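Local coordinates for type II 3-hydroxyacyl-CoA dehydrogenase (Thermus thermophilus, PDB 1UAY), which probably oxidises 3-hydroxyacyl-CoA to 3-ketoacyl-CoA with a nicotinamide cofactor in fatty acid beta-oxidation, at residues 67-73 and 127-133; 19-23 and 38-42. One frame throughout, in Å; residues are numbered along the deposited sequence.

Contact 1: residues 67-73 and 127-133; sequences LFAVVSA and RGVIVNT
Two neighbouring parallel strands, 67-72 and 128-133, pair here in the middle of the Rossmann-type sheet of a short-chain dehydrogenase. Their axes approach to 4.7 Å and run 6° apart. Ala69 to Val71 and Val129 to Val131 are extended. Ala69 pairs with Val129, Val70 with Ile130 and Val71 with Val131, at CA-CA distances of 4.7 to 5.2 Å. The hydrogen bonds alternate as parallel pairing requires: Val129 N to Phe68 O 2.8 Å, Val70 N to Val129 O 3.0 Å, Val131 N to Val70 O 2.8 Å, Ser72 N to Val131 O 2.9 Å. Beyond them Thr133 OG1 (chi1 m) donates to Ser72 O at 2.7 Å. At the other end Phe68, with psi -47°, departs from the extended form. With chi1 t its ring lies over Gly128, a CH-pi contact with CA 4.1 Å from the ring centroid. Phe68 CE2 also meets Val129 CG2 at 4.0 Å. On the other face, CB of Val70 lies 4.1 Å from CG1 of Ile130. A water on this face joins Ser72 OG and Asn132 OD1, 2.6 Å from each. Ala73 lies in the adenosine pocket, and its O hydrogen-bonds the ligand. Strand 4-8 flanks 67-72, and strand 171-178 flanks 128-133. Helix 91-116 packs on Val70, Ser72 and Asn132; helix 210-222 packs on Ala69, Val71 and Val129.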
# COMPACT_ATOMS: atom_id res chain seq x y z
N LEU A 67 20.04 -21.33 17.15
CA LEU A 67 19.31 -20.07 17.02
C LEU A 67 18.16 -20.18 16.03
O LEU A 67 18.38 -20.39 14.84
CB LEU A 67 20.26 -18.95 16.60
CG LEU A 67 19.64 -17.57 16.40
CD1 LEU A 67 18.99 -17.09 17.70
CD2 LEU A 67 20.72 -16.59 15.96
N PHE A 68 16.94 -20.00 16.52
CA PHE A 68 15.75 -20.09 15.68
C PHE A 68 15.00 -18.77 15.53
O PHE A 68 14.64 -18.38 14.42
CB PHE A 68 14.79 -21.14 16.26
CG PHE A 68 13.58 -21.39 15.40
CD1 PHE A 68 13.62 -22.33 14.38
CD2 PHE A 68 12.41 -20.67 15.60
CE1 PHE A 68 12.51 -22.55 13.57
CE2 PHE A 68 11.29 -20.88 14.80
CZ PHE A 68 11.34 -21.82 13.78
N ALA A 69 14.77 -18.08 16.64
CA ALA A 69 14.02 -16.83 16.62
C ALA A 69 14.88 -15.60 16.82
O ALA A 69 15.65 -15.51 17.78
CB ALA A 69 12.92 -16.86 17.67
N VAL A 70 14.75 -14.65 15.91
CA VAL A 70 15.49 -13.40 15.99
C VAL A 70 14.46 -12.28 15.92
O VAL A 70 13.66 -12.22 14.98
CB VAL A 70 16.49 -13.24 14.82
CG1 VAL A 70 17.24 -11.92 14.95
CG2 VAL A 70 17.46 -14.41 14.81
N VAL A 71 14.47 -11.41 16.92
CA VAL A 71 13.54 -10.29 16.97
C VAL A 71 14.31 -8.99 17.08
O VAL A 71 14.99 -8.75 18.08
CB VAL A 71 12.60 -10.41 18.19
CG1 VAL A 71 11.60 -9.26 18.18
CG2 VAL A 71 11.88 -11.75 18.17
N SER A 72 14.22 -8.15 16.05
CA SER A 72 14.89 -6.85 16.06
C SER A 72 13.90 -5.82 16.59
O SER A 72 12.96 -5.44 15.90
CB SER A 72 15.34 -6.44 14.65
OG SER A 72 16.68 -6.82 14.41
N ALA A 73 14.11 -5.39 17.83
CA ALA A 73 13.23 -4.41 18.43
C ALA A 73 14.00 -3.22 18.98
O ALA A 73 13.44 -2.39 19.70
CB ALA A 73 12.41 -5.07 19.54
N ARG A 127 14.63 -23.11 9.23
CA ARG A 127 15.90 -23.04 9.93
C ARG A 127 15.81 -21.90 10.95
O ARG A 127 16.57 -21.85 11.91
CB ARG A 127 17.05 -22.77 8.96
CG ARG A 127 17.45 -23.97 8.13
CD ARG A 127 18.82 -23.78 7.51
NE ARG A 127 19.30 -24.98 6.83
CZ ARG A 127 18.89 -25.37 5.63
NH1 ARG A 127 18.01 -24.65 4.96
NH2 ARG A 127 19.37 -26.49 5.10
N GLY A 128 14.85 -21.01 10.73
CA GLY A 128 14.68 -19.89 11.65
C GLY A 128 13.70 -18.85 11.13
O GLY A 128 13.20 -18.96 10.01
N VAL A 129 13.44 -17.85 11.96
CA VAL A 129 12.51 -16.78 11.61
C VAL A 129 13.05 -15.47 12.16
O VAL A 129 13.41 -15.38 13.34
CB VAL A 129 11.11 -17.04 12.22
CG1 VAL A 129 10.15 -15.93 11.80
CG2 VAL A 129 10.59 -18.40 11.76
N ILE A 130 13.12 -14.46 11.30
CA ILE A 130 13.61 -13.14 11.69
C ILE A 130 12.44 -12.16 11.63
O ILE A 130 11.82 -11.98 10.59
CB ILE A 130 14.74 -12.69 10.75
CG1 ILE A 130 15.89 -13.70 10.81
CG2 ILE A 130 15.22 -11.29 11.14
CD1 ILE A 130 17.05 -13.40 9.89
N VAL A 131 12.13 -11.56 12.78
CA VAL A 131 11.03 -10.61 12.88
C VAL A 131 11.58 -9.22 13.15
O VAL A 131 12.24 -8.99 14.17
CB VAL A 131 10.07 -10.99 14.02
CG1 VAL A 131 8.88 -10.03 14.05
CG2 VAL A 131 9.60 -12.42 13.85
N ASN A 132 11.34 -8.30 12.22
CA ASN A 132 11.80 -6.94 12.37
C ASN A 132 10.67 -6.05 12.85
O ASN A 132 9.49 -6.42 12.75
CB ASN A 132 12.36 -6.41 11.05
CG ASN A 132 13.58 -7.19 10.58
OD1 ASN A 132 14.34 -7.70 11.39
ND2 ASN A 132 13.77 -7.26 9.27
N THR A 133 11.02 -4.88 13.37
CA THR A 133 10.03 -3.96 13.88
C THR A 133 10.12 -2.62 13.17
O THR A 133 11.14 -1.93 13.23
CB THR A 133 10.22 -3.73 15.39
OG1 THR A 133 10.29 -5.00 16.06
CG2 THR A 133 9.06 -2.93 15.97
O HOH W 1 16.90 -7.86 12.00

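Contact 2: residues 19-23 and 38-42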
# COMPACT_ATOMS: atom_id res chain seq x y z
N ALA A 19 11.11 -10.82 24.65
CA ALA A 19 12.11 -11.67 25.30
C ALA A 19 11.49 -12.51 26.42
O ALA A 19 11.74 -13.70 26.51
CB ALA A 19 13.24 -10.81 25.84
N LEU A 20 10.68 -11.87 27.26
CA LEU A 20 10.03 -12.58 28.36
C LEU A 20 9.04 -13.63 27.85
O LEU A 20 8.96 -14.72 28.40
CB LEU A 20 9.32 -11.59 29.28
CG LEU A 20 10.24 -10.67 30.09
CD1 LEU A 20 9.42 -9.62 30.83
CD2 LEU A 20 11.06 -11.50 31.07
N ALA A 21 8.31 -13.30 26.79
CA ALA A 21 7.35 -14.25 26.23
C ALA A 21 8.07 -15.45 25.63
O ALA A 21 7.62 -16.59 25.77
CB ALA A 21 6.50 -13.56 25.17
N LEU A 22 9.19 -15.20 24.96
CA LEU A 22 9.95 -16.28 24.36
C LEU A 22 10.54 -17.18 25.44
O LEU A 22 10.59 -18.40 25.30
CB LEU A 22 11.06 -15.71 23.47
CG LEU A 22 10.56 -15.08 22.16
CD1 LEU A 22 11.67 -14.27 21.52
CD2 LEU A 22 10.07 -16.18 21.22
N LYS A 23 10.99 -16.57 26.54
CA LYS A 23 11.56 -17.33 27.64
C LYS A 23 10.48 -18.25 28.23
O LYS A 23 10.73 -19.42 28.48
CB LYS A 23 12.09 -16.39 28.72
CG LYS A 23 12.75 -17.09 29.90
CD LYS A 23 14.02 -17.81 29.49
CE LYS A 23 14.64 -18.57 30.65
NZ LYS A 23 14.96 -17.68 31.80
N GLY A 38 17.31 -6.75 35.02
CA GLY A 38 17.29 -7.83 36.00
C GLY A 38 16.37 -9.01 35.80
O GLY A 38 16.09 -9.73 36.76
N GLU A 39 15.91 -9.23 34.58
CA GLU A 39 15.03 -10.37 34.31
C GLU A 39 15.87 -11.64 34.19
O GLU A 39 17.10 -11.58 34.15
CB GLU A 39 14.24 -10.15 33.02
CG GLU A 39 13.29 -8.96 33.04
CD GLU A 39 12.20 -9.09 34.10
OE1 GLU A 39 11.74 -10.22 34.35
OE2 GLU A 39 11.80 -8.05 34.66
N ASP A 40 15.21 -12.79 34.14
CA ASP A 40 15.90 -14.06 34.00
C ASP A 40 16.18 -14.28 32.52
O ASP A 40 15.59 -15.15 31.88
CB ASP A 40 15.04 -15.20 34.57
CG ASP A 40 15.74 -16.54 34.50
OD1 ASP A 40 16.99 -16.58 34.50
OD2 ASP A 40 15.03 -17.57 34.46
N LEU A 41 17.08 -13.47 31.99
CA LEU A 41 17.48 -13.52 30.59
C LEU A 41 18.99 -13.35 30.52
O LEU A 41 19.62 -12.89 31.48
CB LEU A 41 16.82 -12.37 29.81
CG LEU A 41 15.29 -12.28 29.80
CD1 LEU A 41 14.86 -10.91 29.27
CD2 LEU A 41 14.71 -13.39 28.94
N ILE A 42 19.57 -13.72 29.39
CA ILE A 42 21.00 -13.57 29.19
C ILE A 42 21.19 -12.22 28.52
O ILE A 42 20.69 -11.99 27.42
CB ILE A 42 21.55 -14.68 28.28
CG1 ILE A 42 21.36 -16.04 28.95
CG2 ILE A 42 23.03 -14.43 27.98
CD1 ILE A 42 21.60 -17.22 28.04
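Residues 19-23 form a regular helical turn, with Lys23 N bonded to Ala19 O at 3.0 Å. Residues 38-42 are largely extended, but bend at Asp40 (phi/psi -84/69), the centre of an inverse gamma turn. Its bond, Leu41 N to Glu39 O at 2.9 Å, is weak. The backbones stay apart: the nearest CA atoms, those of Lys23 and Leu41, are 7.6 Å from each other. Side chains bridge the gap. Lys23 NZ makes a salt bridge to Asp40 OD2 at 2.7 Å and a hydrogen bond to Asp40 O at 2.6 Å. One ammonium group thus holds both the carboxylate and the main chain of the turn residue. Leu41 provides the apolar part. Its CD1 lies 3.8 Å from Ala19 CB and 4.2 Å from Leu20 CD2, and its CD2 lies 4.0 Å from Lys23 CB. Leu20 CD2 also comes within 3.6 Å of Glu39 OE1, while Glu39 OE2 forms a salt bridge with Arg16, one turn earlier on the helix. The contact is surface packing between helix 13-25, the helix of the first beta-alpha-beta unit of the Rossmann fold, and the loop that follows its second strand, 28-33. Beneath, Ala19 and Leu41 both rest on Val29 of that strand, and Ala21 and Leu22 pack against helix 210-222.

Contact 1 belongs to the core and contact 2 to the surface of the same Rossmann-type domain. The first joins two central strands through main-chain hydrogen bonds, with apolar side chains on the face of Val71 and Val131, and both apolar and polar ones on the face of Val70 and Asn132. The second links a helix to a loop through side chains alone on the helix side, with a salt bridge at its exposed border. The centres lie 15 Å apart, yet Val71 CG2 packs on Leu22 CD1 at 4.2 Å. Helix 210-222 packs against both, meeting Val71 of strand 67-72 and Leu22 of segment 19-23. Contact 1 reaches the adenosine pocket through Ala73, whereas the Ala19 side chain is about 10 Å from the ligand.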